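Local coordinates for uncharacterized protein RUMGNA_01417 (Ruminococcus gnavus, PDB 3NRL) that is of unknown function but belongs to the DUF5348 family and folds as a small all-beta domain that packs against a second copy of itself, at residues E6-Y11 and D19-L24; E35-K40 and V48-G53. All blocks are in the same frame, centred on the assembly; numbering follows the deposited sequence.

Contact 1 of 2, residues E6-Y11 and D19-L24; sequences EGTLFY and DIRFDL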
loop_
_atom_site.group_PDB
_atom_site.type_symbol
_atom_site.label_atom_id
_atom_site.label_comp_id
_atom_site.label_asym_id
_atom_site.label_seq_id
_atom_site.Cartn_x
_atom_site.Cartn_y
_atom_site.Cartn_z
ATOM N N GLU A 6 -2.719 6.630 -11.276
ATOM C CA GLU A 6 -2.466 5.388 -10.550
ATOM C C GLU A 6 -1.709 5.568 -9.239
ATOM O O GLU A 6 -0.795 6.387 -9.132
ATOM C CB GLU A 6 -1.726 4.396 -11.447
ATOM C CG GLU A 6 -2.590 3.842 -12.561
ATOM C CD GLU A 6 -1.816 2.982 -13.530
ATOM O OE1 GLU A 6 -1.122 2.047 -13.079
ATOM O OE2 GLU A 6 -1.906 3.241 -14.749
ATOM N N GLY A 7 -2.111 4.790 -8.239
ATOM C CA GLY A 7 -1.475 4.867 -6.938
ATOM C C GLY A 7 -1.711 3.605 -6.129
ATOM O O GLY A 7 -2.242 2.617 -6.634
ATOM N N THR A 8 -1.319 3.643 -4.865
ATOM C CA THR A 8 -1.489 2.498 -3.985
ATOM C C THR A 8 -2.329 2.908 -2.790
ATOM O O THR A 8 -2.118 3.972 -2.205
ATOM C CB THR A 8 -0.136 1.984 -3.488
ATOM O OG1 THR A 8 0.570 3.055 -2.855
ATOM C CG2 THR A 8 0.685 1.469 -4.643
ATOM N N LEU A 9 -3.280 2.052 -2.440
ATOM C CA LEU A 9 -4.195 2.288 -1.329
ATOM C C LEU A 9 -3.588 1.818 -0.009
ATOM O O LEU A 9 -3.006 0.730 0.068
ATOM C CB LEU A 9 -5.512 1.548 -1.606
ATOM C CG LEU A 9 -6.724 1.785 -0.706
ATOM C CD1 LEU A 9 -7.217 3.228 -0.843
ATOM C CD2 LEU A 9 -7.824 0.810 -1.091
ATOM N N PHE A 10 -3.715 2.640 1.032
ATOM C CA PHE A 10 -3.167 2.288 2.337
ATOM C C PHE A 10 -3.920 2.990 3.463
ATOM O O PHE A 10 -4.570 4.016 3.249
ATOM C CB PHE A 10 -1.671 2.636 2.394
ATOM C CG PHE A 10 -1.391 4.099 2.590
ATOM C CD1 PHE A 10 -1.285 4.635 3.873
ATOM C CD2 PHE A 10 -1.255 4.949 1.496
ATOM C CE1 PHE A 10 -1.049 5.998 4.065
ATOM C CE2 PHE A 10 -1.020 6.314 1.675
ATOM C CZ PHE A 10 -0.917 6.839 2.961
ATOM N N TYR A 11 -3.838 2.430 4.663
ATOM C CA TYR A 11 -4.525 3.013 5.810
ATOM C C TYR A 11 -3.605 3.951 6.581
ATOM O O TYR A 11 -2.482 3.588 6.933
ATOM C CB TYR A 11 -5.035 1.914 6.748
ATOM C CG TYR A 11 -5.842 2.448 7.913
ATOM C CD1 TYR A 11 -7.059 3.100 7.703
ATOM C CD2 TYR A 11 -5.378 2.323 9.225
ATOM C CE1 TYR A 11 -7.795 3.619 8.773
ATOM C CE2 TYR A 11 -6.105 2.835 10.300
ATOM C CZ TYR A 11 -7.311 3.483 10.066
ATOM O OH TYR A 11 -8.028 3.995 11.121
ATOM N N ASP A 19 -5.875 6.153 2.352
ATOM C CA ASP A 19 -5.350 7.202 1.496
ATOM C C ASP A 19 -4.676 6.563 0.298
ATOM O O ASP A 19 -4.510 5.346 0.246
ATOM C CB ASP A 19 -4.361 8.069 2.280
ATOM C CG ASP A 19 -4.030 9.372 1.574
ATOM O OD1 ASP A 19 -4.700 9.707 0.574
ATOM O OD2 ASP A 19 -3.100 10.068 2.032
ATOM N N ILE A 20 -4.292 7.386 -0.665
ATOM C CA ILE A 20 -3.647 6.881 -1.861
ATOM C C ILE A 20 -2.313 7.564 -2.105
ATOM O O ILE A 20 -2.228 8.789 -2.142
ATOM C CB ILE A 20 -4.531 7.101 -3.091
ATOM C CG1 ILE A 20 -5.824 6.287 -2.953
ATOM C CG2 ILE A 20 -3.772 6.715 -4.350
ATOM C CD1 ILE A 20 -6.842 6.577 -4.020
ATOM N N ARG A 21 -1.270 6.760 -2.260
ATOM C CA ARG A 21 0.052 7.293 -2.535
ATOM C C ARG A 21 0.272 7.218 -4.042
ATOM O O ARG A 21 0.300 6.126 -4.617
ATOM C CB ARG A 21 1.129 6.476 -1.829
ATOM C CG ARG A 21 2.527 6.890 -2.256
ATOM C CD ARG A 21 3.500 5.733 -2.166
ATOM N NE ARG A 21 3.991 5.528 -0.811
ATOM C CZ ARG A 21 4.685 6.436 -0.133
ATOM N NH1 ARG A 21 4.953 7.605 -0.696
ATOM N NH2 ARG A 21 5.123 6.165 1.093
ATOM N N PHE A 22 0.427 8.376 -4.676
ATOM C CA PHE A 22 0.637 8.433 -6.117
ATOM C C PHE A 22 2.117 8.472 -6.473
ATOM O O PHE A 22 2.543 7.890 -7.470
ATOM C CB PHE A 22 -0.039 9.671 -6.706
ATOM C CG PHE A 22 -1.535 9.647 -6.620
ATOM C CD1 PHE A 22 -2.269 8.680 -7.295
ATOM C CD2 PHE A 22 -2.214 10.607 -5.880
ATOM C CE1 PHE A 22 -3.661 8.668 -7.235
ATOM C CE2 PHE A 22 -3.605 10.605 -5.812
ATOM C CZ PHE A 22 -4.329 9.634 -6.491
ATOM N N ASP A 23 2.894 9.165 -5.653
ATOM C CA ASP A 23 4.320 9.303 -5.899
ATOM C C ASP A 23 5.066 9.158 -4.582
ATOM O O ASP A 23 4.449 9.046 -3.523
ATOM C CB ASP A 23 4.604 10.679 -6.509
ATOM C CG ASP A 23 5.643 10.629 -7.604
ATOM O OD1 ASP A 23 6.753 10.113 -7.351
ATOM O OD2 ASP A 23 5.351 11.112 -8.719
ATOM N N LEU A 24 6.391 9.167 -4.649
ATOM C CA LEU A 24 7.211 9.037 -3.454
ATOM C C LEU A 24 6.752 10.021 -2.374
ATOM O O LEU A 24 6.735 9.689 -1.188
ATOM C CB LEU A 24 8.682 9.282 -3.808
ATOM C CG LEU A 24 9.727 8.936 -2.748
ATOM C CD1 LEU A 24 9.555 7.493 -2.305
ATOM C CD2 LEU A 24 11.121 9.156 -3.321
#
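Four backbone hydrogen bonds in two reciprocal pairs fix the antiparallel register of Glu6-Tyr11 and Asp19-Leu24. At Phe10-Asp19, the shortest of them runs from Asp19 N to Phe10 O (2.7 Å), with both donors of the pair nearly along the C=O axes. At Thr8-Arg21, Arg21 N lies in the carbonyl plane of Thr8 O (2.9 Å), whereas Thr8 N sits above that of Arg21 O. Packing is tight on the face carrying Thr8, Phe10, Asp19 and Arg21. The Phe10 CG occupies the crowded position between backbone N and carbonyl carbon (chi1 77°), which brings CZ alongside Asp19 CB at 3.7 Å; ring and carboxylate point the same way, their planes 44° apart. Arg21 N meets the ring edge in plane. An alanine in place of Phe10 would remove the ring from Asp19 CB and Arg21 CB and would probably loosen this face, including its packing on Arg65 of the second subunit. Asp19 OD1 accepts weak hydrogen bonds from the N of the next residue, Ile20, and from Gly29 N and Gly30 N. Thr8 OG1 packs beside Arg21 CB (3.6 Å) but hydrogen-bonds to Gly68 O of the second subunit. On the opposite face, Leu9 CD1 meets Ile20 CG1 obliquely at 4.0 Å, and both side chains touch Val71. Toward Glu6, whose side chain stays 6.0 Å or more from the other segment, the contact opens to solvent, though the backbones remain close: partly exposed Phe22 brings its ring edge to Glu6 O (CD1 to O 3.3 Å), and Gly7 CA comes within 3.2 Å of Arg21 O. Alternating faces and paired bonds make this a beta hairpin of strands 6-12 and 17-23.

Contact 2 of 2, residues E35-K40 and V48-G53; sequences ECFDVK and VRIEMG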
loop_
_atom_site.group_PDB
_atom_site.type_symbol
_atom_site.label_atom_id
_atom_site.label_comp_id
_atom_site.label_asym_id
_atom_site.label_seq_id
_atom_site.Cartn_x
_atom_site.Cartn_y
_atom_site.Cartn_z
ATOM N N GLU A 35 -16.380 8.085 -2.102
ATOM C CA GLU A 35 -15.427 8.314 -3.182
ATOM C C GLU A 35 -15.223 7.065 -4.035
ATOM O O GLU A 35 -15.071 5.960 -3.518
ATOM C CB GLU A 35 -14.091 8.808 -2.620
ATOM C CG GLU A 35 -14.225 10.139 -1.899
ATOM C CD GLU A 35 -12.930 10.921 -1.850
ATOM O OE1 GLU A 35 -12.423 11.295 -2.929
ATOM O OE2 GLU A 35 -12.422 11.167 -0.736
ATOM N N CYS A 36 -15.229 7.256 -5.348
ATOM C CA CYS A 36 -15.068 6.158 -6.293
ATOM C C CYS A 36 -13.709 6.159 -6.994
ATOM O O CYS A 36 -13.092 7.206 -7.189
ATOM C CB CYS A 36 -16.180 6.225 -7.338
ATOM S SG CYS A 36 -16.310 7.846 -8.124
ATOM N N PHE A 37 -13.261 4.964 -7.371
ATOM C CA PHE A 37 -11.988 4.766 -8.058
ATOM C C PHE A 37 -11.934 3.311 -8.538
ATOM O O PHE A 37 -12.817 2.527 -8.197
ATOM C CB PHE A 37 -10.823 5.072 -7.107
ATOM C CG PHE A 37 -10.852 4.283 -5.823
ATOM C CD1 PHE A 37 -10.349 2.983 -5.770
ATOM C CD2 PHE A 37 -11.377 4.846 -4.661
ATOM C CE1 PHE A 37 -10.368 2.256 -4.576
ATOM C CE2 PHE A 37 -11.402 4.131 -3.463
ATOM C CZ PHE A 37 -10.896 2.832 -3.420
ATOM N N ASP A 38 -10.929 2.958 -9.339
ATOM C CA ASP A 38 -10.807 1.582 -9.831
ATOM C C ASP A 38 -9.722 0.833 -9.071
ATOM O O ASP A 38 -8.744 1.429 -8.626
ATOM C CB ASP A 38 -10.429 1.525 -11.320
ATOM C CG ASP A 38 -11.477 2.134 -12.233
ATOM O OD1 ASP A 38 -12.679 1.861 -12.047
ATOM O OD2 ASP A 38 -11.087 2.870 -13.163
ATOM N N VAL A 39 -9.904 -0.479 -8.942
ATOM C CA VAL A 39 -8.926 -1.335 -8.290
ATOM C C VAL A 39 -8.379 -2.262 -9.365
ATOM O O VAL A 39 -9.137 -2.831 -10.156
ATOM C CB VAL A 39 -9.543 -2.229 -7.190
ATOM C CG1 VAL A 39 -8.486 -3.241 -6.706
ATOM C CG2 VAL A 39 -10.031 -1.382 -6.021
ATOM N N LYS A 40 -7.063 -2.409 -9.392
ATOM C CA LYS A 40 -6.422 -3.270 -10.367
ATOM C C LYS A 40 -6.563 -4.724 -9.924
ATOM O O LYS A 40 -6.215 -5.083 -8.796
ATOM C CB LYS A 40 -4.943 -2.901 -10.487
ATOM C CG LYS A 40 -4.177 -3.673 -11.547
ATOM C CD LYS A 40 -4.608 -3.265 -12.942
ATOM C CE LYS A 40 -3.770 -3.971 -14.001
ATOM N NZ LYS A 40 -2.312 -3.704 -13.835
ATOM N N VAL A 48 -15.005 0.593 -7.989
ATOM C CA VAL A 48 -15.453 0.399 -6.618
ATOM C C VAL A 48 -15.786 1.731 -5.973
ATOM O O VAL A 48 -15.507 2.797 -6.526
ATOM C CB VAL A 48 -14.367 -0.287 -5.749
ATOM C CG1 VAL A 48 -13.960 -1.612 -6.359
ATOM C CG2 VAL A 48 -13.149 0.623 -5.624
ATOM N N ARG A 49 -16.387 1.656 -4.792
ATOM C CA ARG A 49 -16.742 2.841 -4.027
ATOM C C ARG A 49 -16.342 2.494 -2.602
ATOM O O ARG A 49 -16.627 1.394 -2.136
ATOM C CB ARG A 49 -18.255 3.101 -4.110
ATOM C CG ARG A 49 -18.698 4.429 -3.500
ATOM C CD ARG A 49 -20.184 4.725 -3.747
ATOM N NE ARG A 49 -21.077 3.858 -2.981
ATOM C CZ ARG A 49 -21.842 2.909 -3.514
ATOM N NH1 ARG A 49 -21.836 2.696 -4.823
ATOM N NH2 ARG A 49 -22.611 2.165 -2.736
ATOM N N ILE A 50 -15.654 3.401 -1.916
ATOM C CA ILE A 50 -15.265 3.101 -0.547
ATOM C C ILE A 50 -16.328 3.641 0.397
ATOM O O ILE A 50 -16.831 4.746 0.212
ATOM C CB ILE A 50 -13.878 3.687 -0.190
ATOM C CG1 ILE A 50 -13.448 3.174 1.185
ATOM C CG2 ILE A 50 -13.918 5.210 -0.206
ATOM C CD1 ILE A 50 -11.975 3.369 1.476
ATOM N N GLU A 51 -16.682 2.841 1.396
ATOM C CA GLU A 51 -17.707 3.225 2.359
ATOM C C GLU A 51 -17.277 2.850 3.767
ATOM O O GLU A 51 -16.284 2.146 3.958
ATOM C CB GLU A 51 -19.028 2.518 2.036
ATOM C CG GLU A 51 -19.639 2.882 0.695
ATOM C CD GLU A 51 -20.184 4.303 0.649
ATOM O OE1 GLU A 51 -20.138 5.010 1.682
ATOM O OE2 GLU A 51 -20.662 4.709 -0.430
HETATM N N MSE A 52 -18.042 3.319 4.746
HETATM C CA MSE A 52 -17.754 3.040 6.147
HETATM C C MSE A 52 -18.945 2.412 6.856
HETATM O O MSE A 52 -20.033 2.988 6.896
HETATM C CB MSE A 52 -17.372 4.332 6.874
HETATM C CG MSE A 52 -17.266 4.189 8.382
HETATM SE SE MSE A 52 -15.813 3.263 8.901
HETATM C CE MSE A 52 -14.696 4.594 9.134
ATOM N N GLY A 53 -18.734 1.219 7.400
ATOM C CA GLY A 53 -19.775 0.538 8.149
ATOM C C GLY A 53 -19.211 0.463 9.551
ATOM O O GLY A 53 -19.116 1.481 10.234
#
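Three main-chain hydrogen bonds join Glu35-Lys40 to Val48-Gly53. Phe37 and Val48 form a hydrogen-bonded antiparallel pair: Val48 N approaches Phe37 O nearly along the C=O axis (2.9 Å), while the return bond, Phe37 N to Val48 O (3.2 Å), has its donor above the carbonyl plane. Ile50 N to Glu35 O is the straightest, with 169° at the hydrogen. Cys36 and Arg49, the non-hydrogen-bonded pair between them, add CA-H...O contacts, Cys36 CA to Val48 O and Arg49 CA to Glu35 O.

These bonds belong to the beta hairpin of strands 36-41 and 44-52; the short segments 36-40 and 48-52 run at 120° to each other, consistent with pronounced twist or coiling in an antiparallel pair.

Apolar contacts gather on the face carrying Phe37 and Val48. Val48 CG2, in the crowded position between its own backbone N and carbonyl carbon, lies over the Phe37 ring in a CH-pi contact, 3.8 Å from the centroid and 30° off the normal. The same methyl is 3.2 Å from Phe37 O, a close fit, and 3.7 Å from Val39 CG2, the two valines crossing at about a right angle. Ile50 CB reaches the ring obliquely at CE2 (4.1 Å); Val39 and Val48 both touch Leu61, and Phe37 touches Val71.

Charged groups lie apart from this cluster. Arg49 bends at chi3 to bring NE to the anti lone pair of Glu51 OE2 (2.7 Å), which lies in the guanidinium plane, a salt bridge within one strand. The Glu35 carboxylate turns off from the opposite strand, OE2 hydrogen-bonded to His32 N and OE1 to Tyr28 OH.

In the fold
Contacts 1 and 2 belong to successive hairpins of one antiparallel sheet, on opposite sides of the chain's centre, with their own centres about 14 Å apart; strand 70-72 lies between strands 6-12 and 36-41, and Val71 touches side chains of both contacts. Contact 1 is the more buried, and part of its cover comes from the second subunit, which reaches a face bearing polar groups as well as a phenylalanine. Contact 2 is only partly buried and no other chain of the assembly touches it: its core is valine, isoleucine and phenylalanine, while two salt bridges, Arg49 to Glu51 and Asp38 to Arg72, involve its partly or fully exposed residues.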